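Local coordinates for Blo t 1 allergen (Blomia tropicalis, PDB 5JT8), which is a mite allergen of the papain family that probably acts as a cysteine protease once its inhibitory propeptide has been removed, at residues G185-A190 with P249-M254; A46-H51 with S76-Q81; L199-N204 with Q221-S226. All coordinates share one frame; numbering follows the deposited sequence.

Interaction 1. Residues G185-A190 with P249-M254. With NO3 (nitrate ion), chain G.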
ATOM      1  N   GLY A 185       4.512  -9.713   3.773  1.00 33.31           N
ATOM      2  CA  GLY A 185       5.704  -9.552   2.966  1.00 32.29           C
ATOM      3  C   GLY A 185       6.391  -8.213   3.112  1.00 29.87           C
ATOM      4  O   GLY A 185       5.940  -7.333   3.842  1.00 30.62           O
ATOM      5  N   TYR A 186       7.503  -8.078   2.404  1.00 38.43           N
ATOM      6  CA  TYR A 186       8.375  -6.931   2.533  1.00 36.44           C
ATOM      7  C   TYR A 186       8.627  -6.385   1.157  1.00 32.35           C
ATOM      8  O   TYR A 186       9.023  -7.130   0.271  1.00 28.50           O
ATOM      9  CB  TYR A 186       9.675  -7.331   3.217  1.00 33.79           C
ATOM     10  CG  TYR A 186       9.416  -8.050   4.514  1.00 36.29           C
ATOM     11  CD1 TYR A 186       9.083  -7.338   5.656  1.00 37.79           C
ATOM     12  CD2 TYR A 186       9.473  -9.441   4.598  1.00 43.44           C
ATOM     13  CE1 TYR A 186       8.827  -7.977   6.853  1.00 41.14           C
ATOM     14  CE2 TYR A 186       9.215 -10.097   5.802  1.00 42.66           C
ATOM     15  CZ  TYR A 186       8.893  -9.353   6.924  1.00 43.89           C
ATOM     16  OH  TYR A 186       8.629  -9.963   8.130  1.00 49.58           O
ATOM     17  N   SER A 187       8.360  -5.099   0.966  1.00 28.43           N
ATOM     18  CA  SER A 187       8.587  -4.485  -0.330  1.00 28.68           C
ATOM     19  C   SER A 187      10.088  -4.470  -0.632  1.00 25.64           C
ATOM     20  O   SER A 187      10.483  -4.501  -1.783  1.00 29.08           O
ATOM     21  CB  SER A 187       8.004  -3.050  -0.386  1.00 36.56           C
ATOM     22  OG  SER A 187       6.572  -3.023  -0.396  1.00 31.77           O
ATOM     23  N   THR A 188      10.930  -4.400   0.397  1.00 28.54           N
ATOM     24  CA  THR A 188      12.378  -4.414   0.169  1.00 27.36           C
ATOM     25  C   THR A 188      12.790  -5.746  -0.466  1.00 23.70           C
ATOM     26  O   THR A 188      13.598  -5.784  -1.391  1.00 27.17           O
ATOM     27  CB  THR A 188      13.185  -4.202   1.469  1.00 26.34           C
ATOM     28  OG1 THR A 188      12.694  -5.091   2.473  1.00 31.82           O
ATOM     29  CG2 THR A 188      13.053  -2.749   1.958  1.00 23.67           C
ATOM     30  N   GLU A 189      12.199  -6.821   0.028  1.00 23.74           N
ATOM     31  CA  GLU A 189      12.441  -8.131  -0.521  1.00 25.69           C
ATOM     32  C   GLU A 189      11.957  -8.190  -1.960  1.00 33.62           C
ATOM     33  O   GLU A 189      12.596  -8.819  -2.800  1.00 31.03           O
ATOM     34  CB  GLU A 189      11.765  -9.184   0.328  1.00 26.14           C
ATOM     35  CG  GLU A 189      12.439  -9.422   1.693  1.00 39.13           C
ATOM     36  CD  GLU A 189      13.836 -10.035   1.591  1.00 35.78           C
ATOM     37  OE1 GLU A 189      14.811  -9.274   1.442  1.00 39.87           O
ATOM     38  OE2 GLU A 189      13.968 -11.278   1.664  1.00 42.35           O
ATOM     39  N   ALA A 190      10.851  -7.503  -2.248  1.00 29.51           N
ATOM     40  CA  ALA A 190      10.320  -7.463  -3.604  1.00 26.54           C
ATOM     41  C   ALA A 190      11.280  -6.760  -4.567  1.00 32.50           C
ATOM     42  O   ALA A 190      11.522  -7.244  -5.673  1.00 28.51           O
ATOM     43  CB  ALA A 190       8.944  -6.774  -3.611  1.00 26.99           C
ATOM     44  N   PRO A 249       8.191   8.080  -6.599  1.00 26.98           N
ATOM     45  CA  PRO A 249       7.269   7.537  -5.596  1.00 27.57           C
ATOM     46  C   PRO A 249       7.961   6.520  -4.700  1.00 32.29           C
ATOM     47  O   PRO A 249       8.861   5.796  -5.161  1.00 26.82           O
ATOM     48  CB  PRO A 249       6.178   6.886  -6.444  1.00 26.39           C
ATOM     49  CG  PRO A 249       6.125   7.780  -7.671  1.00 30.46           C
ATOM     50  CD  PRO A 249       7.581   8.123  -7.940  1.00 26.74           C
ATOM     51  N   VAL A 250       7.573   6.502  -3.427  1.00 26.92           N
ATOM     52  CA  VAL A 250       8.222   5.653  -2.440  1.00 22.11           C
ATOM     53  C   VAL A 250       7.219   4.715  -1.766  1.00 21.51           C
ATOM     54  O   VAL A 250       6.043   5.050  -1.633  1.00 22.74           O
ATOM     55  CB  VAL A 250       8.938   6.506  -1.368  1.00 26.38           C
ATOM     56  CG1 VAL A 250      10.019   7.386  -2.030  1.00 20.21           C
ATOM     57  CG2 VAL A 250       7.943   7.362  -0.598  1.00 22.42           C
ATOM     58  N   VAL A 251       7.689   3.533  -1.381  1.00 19.38           N
ATOM     59  CA  VAL A 251       6.910   2.607  -0.557  1.00 21.49           C
ATOM     60  C   VAL A 251       6.953   3.086   0.876  1.00 22.06           C
ATOM     61  O   VAL A 251       8.011   3.492   1.365  1.00 25.38           O
ATOM     62  CB  VAL A 251       7.460   1.162  -0.602  1.00 24.71           C
ATOM     63  CG1 VAL A 251       6.656   0.244   0.328  1.00 22.03           C
ATOM     64  CG2 VAL A 251       7.453   0.629  -2.013  1.00 26.22           C
ATOM     65  N   ILE A 252       5.804   3.065   1.541  1.00 25.26           N
ATOM     66  CA  ILE A 252       5.744   3.257   2.981  1.00 27.03           C
ATOM     67  C   ILE A 252       4.952   2.120   3.623  1.00 25.59           C
ATOM     68  O   ILE A 252       4.145   1.463   2.981  1.00 25.90           O
ATOM     69  CB  ILE A 252       5.082   4.605   3.383  1.00 22.78           C
ATOM     70  CG1 ILE A 252       3.633   4.648   2.894  1.00 21.42           C
ATOM     71  CG2 ILE A 252       5.842   5.795   2.811  1.00 22.15           C
ATOM     72  CD1 ILE A 252       2.780   5.702   3.594  1.00 23.76           C
ATOM     73  N   TYR A 253       5.212   1.881   4.897  1.00 24.48           N
ATOM     74  CA  TYR A 253       4.444   0.923   5.674  0.51 32.04           C
ATOM     75  C   TYR A 253       3.676   1.651   6.742  1.00 38.48           C
ATOM     76  O   TYR A 253       4.247   2.450   7.481  1.00 40.04           O
ATOM     77  CB  TYR A 253       5.344  -0.118   6.310  0.51 32.88           C
ATOM     78  CG  TYR A 253       5.564  -1.314   5.436  0.51 31.31           C
ATOM     79  CD1 TYR A 253       6.416  -1.246   4.352  0.51 25.68           C
ATOM     80  CD2 TYR A 253       4.907  -2.512   5.690  0.51 32.56           C
ATOM     81  CE1 TYR A 253       6.623  -2.334   3.552  0.51 30.45           C
ATOM     82  CE2 TYR A 253       5.111  -3.615   4.886  0.51 34.62           C
ATOM     83  CZ  TYR A 253       5.974  -3.519   3.815  0.51 31.56           C
ATOM     84  OH  TYR A 253       6.193  -4.603   2.997  0.51 34.14           O
ATOM     85  N   MET A 254       2.380   1.389   6.821  1.00 31.70           N
ATOM     86  CA  MET A 254       1.574   2.106   7.776  1.00 36.62           C
ATOM     87  C   MET A 254       0.472   1.240   8.381  1.00 36.43           C
ATOM     88  O   MET A 254       0.428   0.026   8.185  1.00 34.26           O
ATOM     89  CB  MET A 254       0.999   3.372   7.120  1.00 37.20           C
ATOM     90  CG  MET A 254       0.593   3.200   5.682  1.00 36.89           C
ATOM     91  SD  MET A 254      -1.022   2.426   5.604  1.00 41.71           S
ATOM     92  CE  MET A 254      -1.941   3.567   6.645  1.00 33.76           C
TER
HETATM   93  N   NO3 G 404       9.602  -3.050   3.510  1.00 56.17           N
HETATM   94  O1  NO3 G 404       9.238  -2.615   2.381  1.00 63.20           O
HETATM   95  O2  NO3 G 404       9.779  -4.287   3.647  1.00 47.53           O
HETATM   96  O3  NO3 G 404       9.794  -2.257   4.486  1.00 58.35           O
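The hydroxyl of Y253, on strand 250-254, sits against the start of helix 187-196, where Y186 holds the N-cap position. In the papain fold this is where the helical domain meets the β-domain. Related proteases build part of the S2 subsite of their substrate cleft here, and Y253 and S187 are probably at the equivalent positions. Y253 is modelled in two conformers; its contacts given here belong to one and need not hold in the other. Its CB leaves the strand toward the helix, and CG lies at chi1 -90°, starting the ring on its way across the junction. On one edge, CD1 lies 3.5 Å from O3 of a nitrate ion, probably from the crystallisation liquor. CE1 comes doubtfully close to nitrate O1, and CZ lies 3.7 Å from the nitrate N. Across the ring, CE2 lies 3.9 Å from G185 O. At the tip, OH both gives and takes: it donates to G185 O at 2.9 Å, tilted 31° from the carbonyl plane, and accepts from S187 N at 3.0 Å. That second bond is bent, 136° at the hydrogen, but it occupies a backbone N-H of the first helical turn. A tyrosine suits the site because its ring spans the gap and its one hydroxyl serves two buried main-chain groups. S187 is small enough to sit close against V251, and its OG bonds to W138 O. Y186 OH reaches N93 N. V251 adds van der Waals contact: its CG1, anti to the backbone N, comes 3.6 Å from S187 CB and 3.3 Å from S187 OG.

Interaction 2. Residues A46-H51 with S76-Q81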
ATOM      1  N   ALA A  46     -23.211 -15.697   9.632  1.00110.69           N
ATOM      2  CA  ALA A  46     -23.778 -15.168  10.870  1.00114.51           C
ATOM      3  C   ALA A  46     -22.758 -14.298  11.604  1.00113.54           C
ATOM      4  O   ALA A  46     -23.064 -13.185  12.034  1.00113.09           O
ATOM      5  CB  ALA A  46     -24.259 -16.301  11.765  1.00115.67           C
ATOM      6  N   ARG A  47     -21.536 -14.809  11.722  1.00112.52           N
ATOM      7  CA  ARG A  47     -20.434 -14.078  12.343  1.00111.05           C
ATOM      8  C   ARG A  47     -19.990 -12.881  11.498  1.00106.58           C
ATOM      9  O   ARG A  47     -19.158 -12.083  11.919  1.00102.85           O
ATOM     10  CB  ARG A  47     -19.241 -15.017  12.559  1.00111.50           C
ATOM     11  CG  ARG A  47     -18.701 -15.062  13.978  1.00113.47           C
ATOM     12  CD  ARG A  47     -18.906 -16.440  14.589  1.00118.15           C
ATOM     13  NE  ARG A  47     -18.060 -17.449  13.957  1.00119.38           N
ATOM     14  CZ  ARG A  47     -17.364 -18.363  14.625  1.00119.72           C
ATOM     15  NH1 ARG A  47     -17.415 -18.397  15.950  1.00120.17           N
ATOM     16  NH2 ARG A  47     -16.619 -19.245  13.970  1.00119.50           N
ATOM     17  N   ARG A  48     -20.574 -12.760  10.311  1.00106.25           N
ATOM     18  CA  ARG A  48     -20.024 -11.924   9.258  1.00100.84           C
ATOM     19  C   ARG A  48     -20.813 -10.636   9.012  1.00 99.07           C
ATOM     20  O   ARG A  48     -20.214  -9.584   8.788  1.00 98.33           O
ATOM     21  CB  ARG A  48     -19.932 -12.754   7.972  1.00102.11           C
ATOM     22  CG  ARG A  48     -19.290 -12.067   6.805  1.00100.67           C
ATOM     23  CD  ARG A  48     -17.836 -11.752   7.080  1.00100.73           C
ATOM     24  NE  ARG A  48     -16.957 -12.908   7.230  1.00100.33           N
ATOM     25  CZ  ARG A  48     -15.671 -12.804   7.562  1.00 98.41           C
ATOM     26  NH1 ARG A  48     -15.142 -11.608   7.781  1.00 99.48           N
ATOM     27  NH2 ARG A  48     -14.911 -13.885   7.678  1.00 95.33           N
ATOM     28  N   GLU A  49     -22.142 -10.707   9.039  1.00 97.59           N
ATOM     29  CA  GLU A  49     -22.930  -9.503   8.810  1.00 97.16           C
ATOM     30  C   GLU A  49     -22.985  -8.646  10.059  1.00 96.32           C
ATOM     31  O   GLU A  49     -23.287  -7.461   9.982  1.00 99.29           O
ATOM     32  CB  GLU A  49     -24.353  -9.809   8.351  1.00101.07           C
ATOM     33  CG  GLU A  49     -25.051 -11.068   8.888  1.00105.92           C
ATOM     34  CD  GLU A  49     -26.157 -11.520   7.907  1.00108.60           C
ATOM     35  OE1 GLU A  49     -25.851 -11.716   6.703  1.00109.91           O
ATOM     36  OE2 GLU A  49     -27.359 -11.578   8.311  1.00108.80           O
ATOM     37  N   HIS A  50     -22.664  -9.235  11.204  1.00 92.57           N
ATOM     38  CA  HIS A  50     -22.505  -8.443  12.419  1.00 90.93           C
ATOM     39  C   HIS A  50     -21.334  -7.472  12.275  1.00 88.12           C
ATOM     40  O   HIS A  50     -21.438  -6.288  12.612  1.00 88.96           O
ATOM     41  CB  HIS A  50     -22.285  -9.341  13.644  1.00 91.15           C
ATOM     42  CG  HIS A  50     -21.955  -8.579  14.896  1.00 92.09           C
ATOM     43  ND1 HIS A  50     -22.825  -7.671  15.461  1.00 93.59           N
ATOM     44  CD2 HIS A  50     -20.842  -8.563  15.670  1.00 92.10           C
ATOM     45  CE1 HIS A  50     -22.270  -7.140  16.537  1.00 94.82           C
ATOM     46  NE2 HIS A  50     -21.065  -7.663  16.685  1.00 94.88           N
ATOM     47  N   HIS A  51     -20.219  -7.985  11.765  1.00 82.22           N
ATOM     48  CA  HIS A  51     -19.063  -7.146  11.492  1.00 78.34           C
ATOM     49  C   HIS A  51     -19.399  -6.108  10.433  1.00 70.64           C
ATOM     50  O   HIS A  51     -18.981  -4.962  10.546  1.00 69.74           O
ATOM     51  CB  HIS A  51     -17.864  -7.987  11.061  1.00 76.00           C
ATOM     52  CG  HIS A  51     -17.256  -8.773  12.179  1.00 75.49           C
ATOM     53  ND1 HIS A  51     -16.402  -9.832  11.967  1.00 77.13           N
ATOM     54  CD2 HIS A  51     -17.392  -8.660  13.522  1.00 76.87           C
ATOM     55  CE1 HIS A  51     -16.029 -10.334  13.132  1.00 78.61           C
ATOM     56  NE2 HIS A  51     -16.616  -9.640  14.091  1.00 78.32           N
ATOM     57  N   SER A  76     -15.366  -4.621   4.358  1.00 59.42           N
ATOM     58  CA  SER A  76     -16.189  -4.151   5.480  1.00 62.27           C
ATOM     59  C   SER A  76     -16.858  -5.255   6.295  1.00 71.22           C
ATOM     60  O   SER A  76     -17.584  -4.976   7.254  1.00 75.37           O
ATOM     61  CB  SER A  76     -17.273  -3.201   4.969  1.00 61.90           C
ATOM     62  OG  SER A  76     -16.706  -2.058   4.363  1.00 59.49           O
ATOM     63  N   ASP A  77     -16.630  -6.505   5.920  1.00 71.96           N
ATOM     64  CA  ASP A  77     -17.260  -7.607   6.627  1.00 78.38           C
ATOM     65  C   ASP A  77     -16.316  -8.227   7.666  1.00 76.02           C
ATOM     66  O   ASP A  77     -16.689  -9.161   8.371  1.00 73.77           O
ATOM     67  CB  ASP A  77     -17.762  -8.660   5.627  1.00 83.88           C
ATOM     68  CG  ASP A  77     -16.649  -9.235   4.758  1.00 86.71           C
ATOM     69  OD1 ASP A  77     -15.643  -8.531   4.512  1.00 89.99           O
ATOM     70  OD2 ASP A  77     -16.791 -10.395   4.309  1.00 82.99           O
ATOM     71  N   MET A  78     -15.104  -7.690   7.780  1.00 71.69           N
ATOM     72  CA  MET A  78     -14.164  -8.184   8.780  1.00 65.63           C
ATOM     73  C   MET A  78     -14.033  -7.208   9.947  1.00 60.93           C
ATOM     74  O   MET A  78     -14.254  -6.004   9.798  1.00 55.86           O
ATOM     75  CB  MET A  78     -12.787  -8.435   8.155  1.00 65.08           C
ATOM     76  CG  MET A  78     -12.813  -9.327   6.927  1.00 65.43           C
ATOM     77  SD  MET A  78     -11.191  -9.586   6.169  1.00 61.10           S
ATOM     78  CE  MET A  78     -11.684 -10.286   4.596  1.00 65.04           C
ATOM     79  N   SER A  79     -13.671  -7.729  11.112  1.00 59.60           N
ATOM     80  CA  SER A  79     -13.359  -6.873  12.247  1.00 58.07           C
ATOM     81  C   SER A  79     -11.974  -6.268  12.051  1.00 56.25           C
ATOM     82  O   SER A  79     -11.238  -6.678  11.157  1.00 54.77           O
ATOM     83  CB  SER A  79     -13.419  -7.660  13.556  1.00 53.82           C
ATOM     84  OG  SER A  79     -12.509  -8.745  13.536  1.00 46.60           O
ATOM     85  N   GLU A  80     -11.618  -5.299  12.886  1.00 53.82           N
ATOM     86  CA  GLU A  80     -10.300  -4.688  12.804  1.00 54.53           C
ATOM     87  C   GLU A  80      -9.207  -5.746  12.973  1.00 57.72           C
ATOM     88  O   GLU A  80      -8.217  -5.764  12.232  1.00 54.59           O
ATOM     89  CB  GLU A  80     -10.154  -3.592  13.857  1.00 49.20           C
ATOM     90  CG  GLU A  80      -8.819  -2.892  13.832  1.00 56.33           C
ATOM     91  CD  GLU A  80      -8.809  -1.653  14.702  1.00 63.11           C
ATOM     92  OE1 GLU A  80      -7.707  -1.134  14.995  1.00 67.23           O
ATOM     93  OE2 GLU A  80      -9.910  -1.196  15.081  1.00 59.86           O
ATOM     94  N   GLN A  81      -9.406  -6.637  13.936  1.00 53.38           N
ATOM     95  CA  GLN A  81      -8.488  -7.750  14.148  1.00 58.89           C
ATOM     96  C   GLN A  81      -8.342  -8.610  12.882  1.00 56.47           C
ATOM     97  O   GLN A  81      -7.229  -8.925  12.467  1.00 57.22           O
ATOM     98  CB  GLN A  81      -8.967  -8.608  15.328  1.00 66.01           C
ATOM     99  CG  GLN A  81      -7.851  -9.320  16.084  1.00 67.55           C
ATOM    100  CD  GLN A  81      -8.355 -10.074  17.304  1.00 70.29           C
ATOM    101  OE1 GLN A  81      -9.540 -10.017  17.644  1.00 70.49           O
ATOM    102  NE2 GLN A  81      -7.449 -10.781  17.976  1.00 71.52           N
TER
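H51 and D77 bring the two backbones together, their CA atoms 5.2 Å apart, where helix 42-62 meets the turn that leads into helix 80-88. The helix is kinked here, since the N atoms of R48 and H51 lack bonds to the preceding turn. Both segments belong to the I29 propeptide inhibitor domain: R48 fits the arginine of its ERFNIN helix motif, and D77 the aspartate of its GNFD motif. CG of R48 is anti to the backbone N (chi1 -176°), and bends at chi2 and chi3 then fold the chain over D77. NH1 donates to D77 O at 3.0 Å, coming from above the carbonyl plane, 58° out of it. Toward the guanidinium the carboxylate acts through charge alone. D77 OD2 lies 3.9 Å from R48 NE, a long salt bridge well out of the guanidinium plane. D77 OD2 has a hydrogen-bond partner of its own in Y39 OH. Arginine suits its place because it satisfies a main-chain oxygen while its charge lies near the acid, and its NH1 also rests 3.4 Å from M78 CG. H51 packs beside it, with CB 3.2 Å from D77 O. The imidazole is sandwiched between R47 O, toward the rim of one face, and S79 on the other. Histidine suits this place: its flat ring offers a face to S79, while ND1 bonds weakly to E82 OE1. S79 is the N-cap of helix 80-88; its OG bonds weakly to E82 N, and its CB makes a CH-π contact 3.8 Å from the H51 ring centroid, 13° off the normal.

Interaction 3. Residues L199-N204 with Q221-S226. Unlike the reference sequence in segment 199-204: R203 (reference Glu).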
ATOM      1  N   LEU A 199      10.897  -8.762 -13.018  1.00 33.04           N
ATOM      2  CA  LEU A 199       9.509  -9.216 -13.120  1.00 33.54           C
ATOM      3  C   LEU A 199       9.013  -9.199 -14.554  1.00 32.06           C
ATOM      4  O   LEU A 199       9.322  -8.274 -15.300  1.00 33.50           O
ATOM      5  CB  LEU A 199       8.583  -8.345 -12.267  1.00 29.73           C
ATOM      6  CG  LEU A 199       8.733  -8.421 -10.755  1.00 35.97           C
ATOM      7  CD1 LEU A 199       7.943  -7.273 -10.098  1.00 30.91           C
ATOM      8  CD2 LEU A 199       8.266  -9.781 -10.252  1.00 37.15           C
ATOM      9  N   VAL A 200       8.246 -10.216 -14.944  1.00 33.69           N
ATOM     10  CA  VAL A 200       7.578 -10.180 -16.239  1.00 35.26           C
ATOM     11  C   VAL A 200       6.304  -9.357 -16.080  1.00 40.48           C
ATOM     12  O   VAL A 200       5.897  -9.034 -14.960  1.00 33.28           O
ATOM     13  CB  VAL A 200       7.224 -11.585 -16.786  1.00 37.14           C
ATOM     14  CG1 VAL A 200       8.483 -12.413 -17.022  1.00 38.44           C
ATOM     15  CG2 VAL A 200       6.243 -12.298 -15.860  1.00 37.55           C
ATOM     16  N   GLU A 201       5.668  -9.029 -17.196  1.00 36.85           N
ATOM     17  CA  GLU A 201       4.418  -8.280 -17.143  1.00 37.71           C
ATOM     18  C   GLU A 201       3.255  -9.140 -16.674  1.00 37.97           C
ATOM     19  O   GLU A 201       3.279 -10.379 -16.782  1.00 37.35           O
ATOM     20  CB  GLU A 201       4.082  -7.692 -18.509  1.00 45.18           C
ATOM     21  CG  GLU A 201       4.859  -6.440 -18.880  1.00 48.35           C
ATOM     22  CD  GLU A 201       4.770  -6.174 -20.373  1.00 57.53           C
ATOM     23  OE1 GLU A 201       5.356  -6.970 -21.146  1.00 53.83           O
ATOM     24  OE2 GLU A 201       4.095  -5.197 -20.770  1.00 58.30           O
ATOM     25  N   GLU A 202       2.241  -8.453 -16.162  1.00 35.35           N
ATOM     26  CA  GLU A 202       0.972  -9.046 -15.770  1.00 37.01           C
ATOM     27  C   GLU A 202       0.423 -10.090 -16.753  1.00 43.84           C
ATOM     28  O   GLU A 202      -0.033 -11.157 -16.334  1.00 42.09           O
ATOM     29  CB  GLU A 202      -0.059  -7.923 -15.568  1.00 37.81           C
ATOM     30  CG  GLU A 202      -1.441  -8.406 -15.208  1.00 40.09           C
ATOM     31  CD  GLU A 202      -1.505  -9.005 -13.820  1.00 36.09           C
ATOM     32  OE1 GLU A 202      -0.593  -8.733 -13.019  1.00 43.57           O
ATOM     33  OE2 GLU A 202      -2.469  -9.740 -13.532  1.00 48.81           O
ATOM     34  N   ARG A 203       0.477  -9.790 -18.052  1.00 51.33           N
ATOM     35  CA  ARG A 203      -0.011 -10.701 -19.095  1.00 54.79           C
ATOM     36  C   ARG A 203       0.555 -12.107 -18.979  1.00 51.92           C
ATOM     37  O   ARG A 203      -0.114 -13.088 -19.289  1.00 49.38           O
ATOM     38  CB  ARG A 203       0.349 -10.196 -20.497  1.00 62.49           C
ATOM     39  CG  ARG A 203      -0.274  -8.901 -20.974  1.00 70.94           C
ATOM     40  CD  ARG A 203       0.597  -8.331 -22.097  1.00 75.30           C
ATOM     41  NE  ARG A 203       1.058  -9.405 -22.985  1.00 75.98           N
ATOM     42  CZ  ARG A 203       2.286  -9.509 -23.489  1.00 68.25           C
ATOM     43  NH1 ARG A 203       3.208  -8.593 -23.212  1.00 54.53           N
ATOM     44  NH2 ARG A 203       2.588 -10.534 -24.281  1.00 75.90           N
ATOM     45  N   ASN A 204       1.817 -12.190 -18.586  1.00 53.19           N
ATOM     46  CA  ASN A 204       2.541 -13.444 -18.632  1.00 45.83           C
ATOM     47  C   ASN A 204       2.494 -14.200 -17.306  1.00 42.79           C
ATOM     48  O   ASN A 204       2.789 -15.387 -17.257  1.00 45.20           O
ATOM     49  CB  ASN A 204       3.985 -13.180 -19.047  1.00 44.28           C
ATOM     50  CG  ASN A 204       4.105 -12.803 -20.512  1.00 46.63           C
ATOM     51  OD1 ASN A 204       4.602 -11.733 -20.851  1.00 50.12           O
ATOM     52  ND2 ASN A 204       3.641 -13.681 -21.385  1.00 49.73           N
ATOM     53  N   GLN A 221       9.482 -10.354 -21.539  1.00 49.00           N
ATOM     54  CA  GLN A 221      10.524  -9.435 -21.141  1.00 45.47           C
ATOM     55  C   GLN A 221      10.505  -9.278 -19.618  1.00 37.61           C
ATOM     56  O   GLN A 221       9.444  -9.371 -18.995  1.00 37.19           O
ATOM     57  CB  GLN A 221      10.333  -8.096 -21.837  1.00 48.03           C
ATOM     58  CG  GLN A 221      11.454  -7.127 -21.579  1.00 47.75           C
ATOM     59  CD  GLN A 221      11.676  -6.218 -22.750  1.00 55.12           C
ATOM     60  OE1 GLN A 221      11.279  -6.534 -23.876  1.00 60.98           O
ATOM     61  NE2 GLN A 221      12.316  -5.080 -22.504  1.00 56.24           N
ATOM     62  N   ARG A 222      11.669  -9.061 -19.017  1.00 35.09           N
ATOM     63  CA  ARG A 222      11.735  -8.864 -17.576  1.00 40.75           C
ATOM     64  C   ARG A 222      12.185  -7.460 -17.262  1.00 35.13           C
ATOM     65  O   ARG A 222      13.115  -6.944 -17.871  1.00 38.56           O
ATOM     66  CB  ARG A 222      12.670  -9.891 -16.914  1.00 41.19           C
ATOM     67  CG  ARG A 222      12.017 -11.249 -16.764  1.00 43.29           C
ATOM     68  CD  ARG A 222      12.863 -12.265 -16.021  1.00 44.16           C
ATOM     69  NE  ARG A 222      12.163 -13.547 -15.962  1.00 37.68           N
ATOM     70  CZ  ARG A 222      11.440 -13.963 -14.924  1.00 43.73           C
ATOM     71  NH1 ARG A 222      11.338 -13.211 -13.835  1.00 40.33           N
ATOM     72  NH2 ARG A 222      10.833 -15.144 -14.968  1.00 52.67           N
ATOM     73  N   TYR A 223      11.512  -6.846 -16.301  1.00 32.53           N
ATOM     74  CA  TYR A 223      11.820  -5.482 -15.902  1.00 30.08           C
ATOM     75  C   TYR A 223      12.500  -5.475 -14.540  1.00 31.03           C
ATOM     76  O   TYR A 223      11.992  -6.052 -13.580  1.00 31.17           O
ATOM     77  CB  TYR A 223      10.542  -4.645 -15.894  1.00 30.61           C
ATOM     78  CG  TYR A 223       9.964  -4.557 -17.277  1.00 34.90           C
ATOM     79  CD1 TYR A 223       9.157  -5.571 -17.781  1.00 31.32           C
ATOM     80  CD2 TYR A 223      10.274  -3.487 -18.106  1.00 40.06           C
ATOM     81  CE1 TYR A 223       8.646  -5.505 -19.075  1.00 44.23           C
ATOM     82  CE2 TYR A 223       9.766  -3.407 -19.397  1.00 41.55           C
ATOM     83  CZ  TYR A 223       8.958  -4.418 -19.879  1.00 44.16           C
ATOM     84  OH  TYR A 223       8.463  -4.338 -21.161  1.00 47.76           O
ATOM     85  N   HIS A 224      13.652  -4.828 -14.467  1.00 30.90           N
ATOM     86  CA  HIS A 224      14.425  -4.792 -13.237  1.00 25.75           C
ATOM     87  C   HIS A 224      14.403  -3.415 -12.618  1.00 29.61           C
ATOM     88  O   HIS A 224      13.978  -2.458 -13.241  1.00 28.16           O
ATOM     89  CB  HIS A 224      15.880  -5.181 -13.504  1.00 34.02           C
ATOM     90  CG  HIS A 224      16.045  -6.531 -14.122  1.00 34.54           C
ATOM     91  ND1 HIS A 224      16.417  -7.641 -13.391  1.00 43.02           N
ATOM     92  CD2 HIS A 224      15.890  -6.954 -15.399  1.00 31.35           C
ATOM     93  CE1 HIS A 224      16.487  -8.688 -14.194  1.00 40.62           C
ATOM     94  NE2 HIS A 224      16.176  -8.298 -15.417  1.00 36.08           N
ATOM     95  N   VAL A 225      14.882  -3.330 -11.385  1.00 30.21           N
ATOM     96  CA  VAL A 225      15.433  -2.088 -10.865  1.00 26.47           C
ATOM     97  C   VAL A 225      16.906  -2.423 -10.582  1.00 29.41           C
ATOM     98  O   VAL A 225      17.283  -3.579 -10.652  1.00 25.40           O
ATOM     99  CB  VAL A 225      14.711  -1.598  -9.600  1.00 26.25           C
ATOM    100  CG1 VAL A 225      13.189  -1.516  -9.830  1.00 21.78           C
ATOM    101  CG2 VAL A 225      15.016  -2.522  -8.421  1.00 29.36           C
ATOM    102  N   SER A 226      17.740  -1.441 -10.285  1.00 25.73           N
ATOM    103  CA  SER A 226      19.142  -1.741 -10.014  1.00 31.43           C
ATOM    104  C   SER A 226      19.488  -1.636  -8.532  1.00 34.75           C
ATOM    105  O   SER A 226      20.548  -2.091  -8.097  1.00 34.86           O
ATOM    106  CB  SER A 226      20.033  -0.794 -10.783  1.00 30.35           C
ATOM    107  OG  SER A 226      20.058   0.451 -10.113  1.00 34.28           O
TER
HETATM  108  O   HOH W   1       6.743  -9.493 -19.576  1.00 39.46           O
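L199 and Y223 both take extended phi and psi values, with phi -111° and -108°, which lay the two arms of one long loop alongside each other as an antiparallel hydrogen-bonded pair. L199 N gives to Y223 O at 3.0 Å, and Y223 N returns the bond to L199 O at 2.8 Å. Next along, V200 CA and R222 CA each direct a C-H at a carbonyl, of Q221 and L199 respectively. The side chains of V200 and R222 then pack together. The arginine chain, extended from CG to NE, carries its guanidinium past the valine, whose CG1 sits 3.9 Å above the plane, over its centre. Branched valine gives that flat cation an apolar lid, while the charge is met by E164, through R222 NH1. Y223 has CG anti to its carbonyl carbon (chi1 -63°), and its ring crosses the E201 chain at a slant, with CE1 3.9 Å from E201 CG. Y150 also meets this ring edge-to-face. Where the backbones part, water 1 fills in, accepting from E201 N at 2.7 Å and lying within donating distance, 2.8 Å, of Q221 O. R203 NH1 adds a salt bridge to E201 OE1. L199 turns its side chain away, onto helices 187-196 and 162-168. The pairing is a single antiparallel β-bridge, closing a helix-free loop at the edge of the helical part of the papain fold; C214 within that loop is disulfide-bonded to C168.

In the fold
Interaction 1 is the buried one, joining a helix start to a strand of the main sheet deep inside the protease, whereas interactions 2 and 3 are only partly buried and lie on opposite sides of the chain's centre, 37 Å apart between their own centres. Interaction 3 is nested in the chain between the segments of interaction 1, which contains the start of helix 187-196; interaction 3 packs side chains against the same helix. Interaction 2 belongs to the propeptide and precedes them in sequence. Chemistry follows place: one neutral hydroxyl serves two main-chain groups in the core, charge and imidazole packing work in the propeptide, and paired backbones, a water and flanking ion pairs hold the outer loop.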